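Local coordinates for protein D-glycero-beta-D-manno-heptose-1,7-bisphosphate 7-phosphatase (Mesorhizobium loti, PDB 2O2X) that removes the C-7 phosphate from D-glycero-beta-D-manno-heptose 1,7-bisphosphate, a magnesium-dependent step in ADP-heptose biosynthesis, at residues Gly141-Ala146 and Met167-Arg172; Met61-Ala66 and Ser200-Leu205. All coordinates share one frame; numbering follows the deposited sequence.

Overall arrangement
Both contacts join pairs of helices that flank the central mixed sheet of a Rossmann-like HAD phosphatase, and the order of the strands and helices places the two pairs on opposite faces of it. The centre of contact 1 is about 10 Å from the centre of the chain, that of contact 2 about 15 Å. Their centres are about 21 Å apart and their nearest atoms about 9 Å, so they do not touch. In the sequence both segments of contact 1 fall between the two segments of contact 2. The side chains of Ala169 and Lys137, a probable phosphoryl-stabilising lysine, come within about 4 Å; that of Leu205 stays about 11 Å from Asp37, the probable nucleophile.

Contact 1: Gly141-Ala146 and Met167-Arg172; sequences GMLVEA and MQAGKR
Leu143 reaches from helix 141-150 onto the backbone of Ala169 and Gly170 in helix 164-172, joining two helices packed on the sheet of this Rossmann-like HAD fold. Strand 158-161 comes between them in the chain, so the pair belongs to a helix-strand-helix run. The contact is small, with 101 Å² buried between the segments, and all three residues that touch are buried.

Every cross-contact is apolar or van der Waals; no hydrogen bond links the segments. Leu143 points CB at its neighbour, and its two methyls divide the work. CD1 meets the methyl of Ala169, 4.2 Å from that CB, while CD2 goes past it to the main chain at Gly170, and the closest pair of alpha carbons, Leu143 CA and Gly170 CA, is 7.5 Å apart.

Backbone hydrogen bonds stay within each helix: Glu145 N donates to Gly141 O and Arg172 N to Gln168 O. The Glu145 carboxylate forms a salt bridge with Arg149. Against the sheet, Met142 (selenomethionine) packs on strands 75-80 and 114-118, and Met167, also selenomethionine, on Ile193. Ala169 further borders Lys137, which probably stabilises the phosphoryl group.

A chi2 of 71° carries CD2 of Leu143 to the outer end of the side chain, where it lies 3.8 Å from Gly170 CA and 4.0 Å from Ala169 O.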
loop_
_atom_site.group_PDB
_atom_site.type_symbol
_atom_site.label_atom_id
_atom_site.label_comp_id
_atom_site.label_asym_id
_atom_site.label_seq_id
_atom_site.Cartn_x
_atom_site.Cartn_y
_atom_site.Cartn_z
ATOM N N GLY A 141 -9.634 1.585 6.952
ATOM C CA GLY A 141 -10.654 1.041 6.053
ATOM C C GLY A 141 -10.143 0.297 4.853
ATOM O O GLY A 141 -10.701 -0.734 4.463
HETATM N N MSE A 142 -9.093 0.814 4.227
HETATM C CA MSE A 142 -8.612 0.150 2.994
HETATM C C MSE A 142 -8.011 -1.215 3.319
HETATM O O MSE A 142 -8.073 -2.148 2.521
HETATM C CB MSE A 142 -7.569 1.012 2.252
HETATM C CG MSE A 142 -8.194 2.155 1.531
HETATM SE SE MSE A 142 -6.938 3.162 0.432
HETATM C CE MSE A 142 -6.012 4.108 1.797
ATOM N N LEU A 143 -7.353 -1.329 4.479
ATOM C CA LEU A 143 -6.790 -2.608 4.897
ATOM C C LEU A 143 -7.916 -3.586 5.226
ATOM O O LEU A 143 -7.876 -4.741 4.827
ATOM C CB LEU A 143 -5.846 -2.448 6.107
ATOM C CG LEU A 143 -4.493 -1.765 5.886
ATOM C CD1 LEU A 143 -4.639 -0.280 5.624
ATOM C CD2 LEU A 143 -3.597 -2.032 7.066
ATOM N N VAL A 144 -8.913 -3.109 5.956
ATOM C CA VAL A 144 -10.049 -3.949 6.339
ATOM C C VAL A 144 -10.798 -4.409 5.081
ATOM O O VAL A 144 -11.154 -5.591 4.948
ATOM C CB VAL A 144 -10.965 -3.185 7.331
ATOM C CG1 VAL A 144 -12.301 -3.917 7.549
ATOM C CG2 VAL A 144 -10.247 -2.966 8.624
ATOM N N GLU A 145 -10.993 -3.508 4.123
ATOM C CA GLU A 145 -11.672 -3.881 2.882
ATOM C C GLU A 145 -10.873 -4.892 2.058
ATOM O O GLU A 145 -11.417 -5.875 1.546
ATOM C CB GLU A 145 -11.963 -2.639 2.067
ATOM C CG GLU A 145 -12.757 -2.862 0.798
ATOM C CD GLU A 145 -14.156 -3.430 1.021
ATOM O OE1 GLU A 145 -14.737 -3.236 2.116
ATOM O OE2 GLU A 145 -14.676 -4.053 0.075
ATOM N N ALA A 146 -9.570 -4.672 1.908
ATOM C CA ALA A 146 -8.724 -5.656 1.228
ATOM C C ALA A 146 -8.821 -6.996 1.950
ATOM O O ALA A 146 -8.900 -8.069 1.309
ATOM C CB ALA A 146 -7.266 -5.156 1.188
HETATM N N MSE A 167 1.518 3.525 9.585
HETATM C CA MSE A 167 1.741 2.721 10.777
HETATM C C MSE A 167 0.510 2.727 11.656
HETATM O O MSE A 167 0.149 1.701 12.217
HETATM C CB MSE A 167 2.924 3.260 11.570
HETATM C CG MSE A 167 4.286 3.293 10.839
HETATM SE SE MSE A 167 4.883 1.553 10.221
HETATM C CE MSE A 167 4.268 1.669 8.324
ATOM N N GLN A 168 -0.137 3.883 11.752
ATOM C CA GLN A 168 -1.381 4.000 12.504
ATOM C C GLN A 168 -2.489 3.148 11.879
ATOM O O GLN A 168 -3.192 2.412 12.573
ATOM C CB GLN A 168 -1.832 5.456 12.605
ATOM C CG GLN A 168 -0.885 6.407 13.362
ATOM C CD GLN A 168 -1.215 7.881 13.127
ATOM O OE1 GLN A 168 -1.419 8.311 11.990
ATOM N NE2 GLN A 168 -1.269 8.668 14.206
ATOM N N ALA A 169 -2.599 3.197 10.554
ATOM C CA ALA A 169 -3.598 2.391 9.855
ATOM C C ALA A 169 -3.365 0.892 10.069
ATOM O O ALA A 169 -4.285 0.128 10.330
ATOM C CB ALA A 169 -3.568 2.715 8.382
ATOM N N GLY A 170 -2.120 0.467 9.958
ATOM C CA GLY A 170 -1.774 -0.911 10.257
ATOM C C GLY A 170 -2.155 -1.335 11.668
ATOM O O GLY A 170 -2.784 -2.379 11.846
ATOM N N LYS A 171 -1.769 -0.551 12.675
ATOM C CA LYS A 171 -2.110 -0.859 14.070
ATOM C C LYS A 171 -3.628 -0.958 14.230
ATOM O O LYS A 171 -4.151 -1.879 14.837
ATOM C CB LYS A 171 -1.544 0.226 14.989
ATOM C CG LYS A 171 -1.682 -0.046 16.498
ATOM C CD LYS A 171 -0.851 0.938 17.320
ATOM C CE LYS A 171 -1.328 2.395 17.127
ATOM N NZ LYS A 171 -0.760 3.352 18.144
ATOM N N ARG A 172 -4.334 0.006 13.687
ATOM C CA ARG A 172 -5.792 0.053 13.839
ATOM C C ARG A 172 -6.517 -1.088 13.124
ATOM O O ARG A 172 -7.641 -1.441 13.507
ATOM C CB ARG A 172 -6.340 1.407 13.386
ATOM C CG ARG A 172 -5.850 2.591 14.235
ATOM C CD ARG A 172 -6.412 3.919 13.762
ATOM N NE ARG A 172 -5.631 5.072 14.196
ATOM C CZ ARG A 172 -5.921 6.328 13.869
ATOM N NH1 ARG A 172 -6.988 6.602 13.127
ATOM N NH2 ARG A 172 -5.156 7.322 14.287
#

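Contact 2: Met61-Ala66 and Ser200-Leu205; sequences MLPAIA and SELGDL
Pro63 and Ala64, consecutive on helix 62-71, receive Leu202 and Leu205 of helix 199-211, one leucine each. Leu202 brings its CD2 methyl up to the proline ring, 4.0 Å from Pro63 CG and 4.1 Å from Pro63 CB, and the two side chains cross at about a right angle. Beside this pair, Leu205 CD2 meets the methyl of Ala64 at 4.0 Å from its CB. The four CB atoms all point across the interface, and the closest pair of alpha carbons, Ala64 CA and Leu205 CA, is 7.4 Å apart.

The two leucines are shaped alike. Each holds CG anti to its own backbone nitrogen (chi1 172° in Leu202, 169° in Leu205), and the similar second torsions make CD2 the outermost atom in both. Three residues apart on one helix, they present two matching methyls to the neighbour. Met61, a selenomethionine, starts away from this interface, but its end swings back: SE comes within 4.9 Å of Leu205 CD2.

Farther out, Met61, Leu202 and Leu205 all touch Leu196 of strand 191-196, and Leu205 also touches Trp179 of strand 177-181. The helices are thus packed together over the edge-ward part of the HAD sheet. On helix 199-211, Glu201 forms a salt bridge with Arg197, and its backbone nitrogen is hydrogen-bonded to Asp198 OD1; on helix 62-71, Pro63 O is bonded to Thr67 OG1.

No hydrogen bond or ion pair crosses between the segments. With 153 Å² buried, mostly by methyls and a proline ring, the attraction here is dispersive and hydrophobic, and it depends on shape rather than on any directional bond.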
loop_
_atom_site.group_PDB
_atom_site.type_symbol
_atom_site.label_atom_id
_atom_site.label_comp_id
_atom_site.label_asym_id
_atom_site.label_seq_id
_atom_site.Cartn_x
_atom_site.Cartn_y
_atom_site.Cartn_z
HETATM N N MSE A 61 12.584 -0.726 -2.713
HETATM C CA MSE A 61 11.351 -1.463 -2.403
HETATM C C MSE A 61 11.231 -2.744 -3.228
HETATM O O MSE A 61 10.445 -3.638 -2.917
HETATM C CB MSE A 61 10.100 -0.586 -2.611
HETATM C CG MSE A 61 8.852 -1.080 -1.898
HETATM SE SE MSE A 61 8.996 -1.447 -0.003
HETATM C CE MSE A 61 9.979 0.109 0.525
ATOM N N LEU A 62 11.965 -2.824 -4.337
ATOM C CA LEU A 62 11.767 -3.941 -5.254
ATOM C C LEU A 62 12.105 -5.318 -4.644
ATOM O O LEU A 62 11.375 -6.277 -4.900
ATOM C CB LEU A 62 12.547 -3.722 -6.557
ATOM C CG LEU A 62 12.084 -2.499 -7.368
ATOM C CD1 LEU A 62 13.010 -2.188 -8.529
ATOM C CD2 LEU A 62 10.657 -2.688 -7.865
ATOM N N PRO A 63 13.173 -5.437 -3.810
ATOM C CA PRO A 63 13.392 -6.732 -3.156
ATOM C C PRO A 63 12.210 -7.197 -2.309
ATOM O O PRO A 63 11.940 -8.384 -2.207
ATOM C CB PRO A 63 14.627 -6.472 -2.290
ATOM C CG PRO A 63 15.350 -5.407 -3.033
ATOM C CD PRO A 63 14.263 -4.497 -3.482
ATOM N N ALA A 64 11.535 -6.266 -1.651
ATOM C CA ALA A 64 10.366 -6.647 -0.829
ATOM C C ALA A 64 9.215 -7.163 -1.664
ATOM O O ALA A 64 8.589 -8.166 -1.307
ATOM C CB ALA A 64 9.920 -5.457 0.019
ATOM N N ILE A 65 8.906 -6.482 -2.760
ATOM C CA ILE A 65 7.847 -6.945 -3.634
ATOM C C ILE A 65 8.214 -8.313 -4.232
ATOM O O ILE A 65 7.403 -9.224 -4.219
ATOM C CB ILE A 65 7.530 -5.911 -4.743
ATOM C CG1 ILE A 65 7.154 -4.549 -4.142
ATOM C CG2 ILE A 65 6.371 -6.388 -5.608
ATOM C CD1 ILE A 65 6.924 -3.483 -5.156
ATOM N N ALA A 66 9.439 -8.437 -4.726
ATOM C CA ALA A 66 9.897 -9.724 -5.277
ATOM C C ALA A 66 9.783 -10.858 -4.259
ATOM O O ALA A 66 9.331 -11.966 -4.567
ATOM C CB ALA A 66 11.324 -9.597 -5.744
ATOM N N SER A 200 20.390 -3.364 5.957
ATOM C CA SER A 200 20.205 -4.267 7.068
ATOM C C SER A 200 18.746 -4.326 7.502
ATOM O O SER A 200 18.210 -5.394 7.763
ATOM C CB SER A 200 21.098 -3.860 8.240
ATOM O OG SER A 200 20.911 -4.746 9.319
ATOM N N GLU A 201 18.130 -3.144 7.578
ATOM C CA GLU A 201 16.731 -3.045 7.961
ATOM C C GLU A 201 15.814 -3.633 6.898
ATOM O O GLU A 201 14.797 -4.236 7.250
ATOM C CB GLU A 201 16.412 -1.614 8.351
ATOM C CG GLU A 201 17.086 -1.295 9.716
ATOM C CD GLU A 201 17.128 0.169 10.126
ATOM O OE1 GLU A 201 16.656 1.069 9.393
ATOM O OE2 GLU A 201 17.658 0.428 11.240
ATOM N N LEU A 202 16.151 -3.498 5.617
ATOM C CA LEU A 202 15.414 -4.175 4.559
ATOM C C LEU A 202 15.475 -5.679 4.799
ATOM O O LEU A 202 14.487 -6.374 4.675
ATOM C CB LEU A 202 15.958 -3.797 3.186
ATOM C CG LEU A 202 15.397 -4.578 2.004
ATOM C CD1 LEU A 202 13.907 -4.394 1.883
ATOM C CD2 LEU A 202 16.060 -4.171 0.739
ATOM N N GLY A 203 16.634 -6.174 5.224
ATOM C CA GLY A 203 16.764 -7.589 5.560
ATOM C C GLY A 203 15.792 -8.062 6.607
ATOM O O GLY A 203 15.290 -9.174 6.514
ATOM N N ASP A 204 15.568 -7.233 7.628
ATOM C CA ASP A 204 14.601 -7.552 8.677
ATOM C C ASP A 204 13.226 -7.703 8.049
ATOM O O ASP A 204 12.477 -8.616 8.376
ATOM C CB ASP A 204 14.533 -6.470 9.768
ATOM C CG ASP A 204 15.875 -6.223 10.469
ATOM O OD1 ASP A 204 16.630 -7.188 10.676
ATOM O OD2 ASP A 204 16.167 -5.049 10.792
ATOM N N LEU A 205 12.854 -6.757 7.189
ATOM C CA LEU A 205 11.576 -6.863 6.502
ATOM C C LEU A 205 11.457 -8.124 5.635
ATOM O O LEU A 205 10.436 -8.817 5.685
ATOM C CB LEU A 205 11.324 -5.603 5.650
ATOM C CG LEU A 205 10.173 -5.624 4.650
ATOM C CD1 LEU A 205 8.885 -5.815 5.410
ATOM C CD2 LEU A 205 10.131 -4.354 3.814
#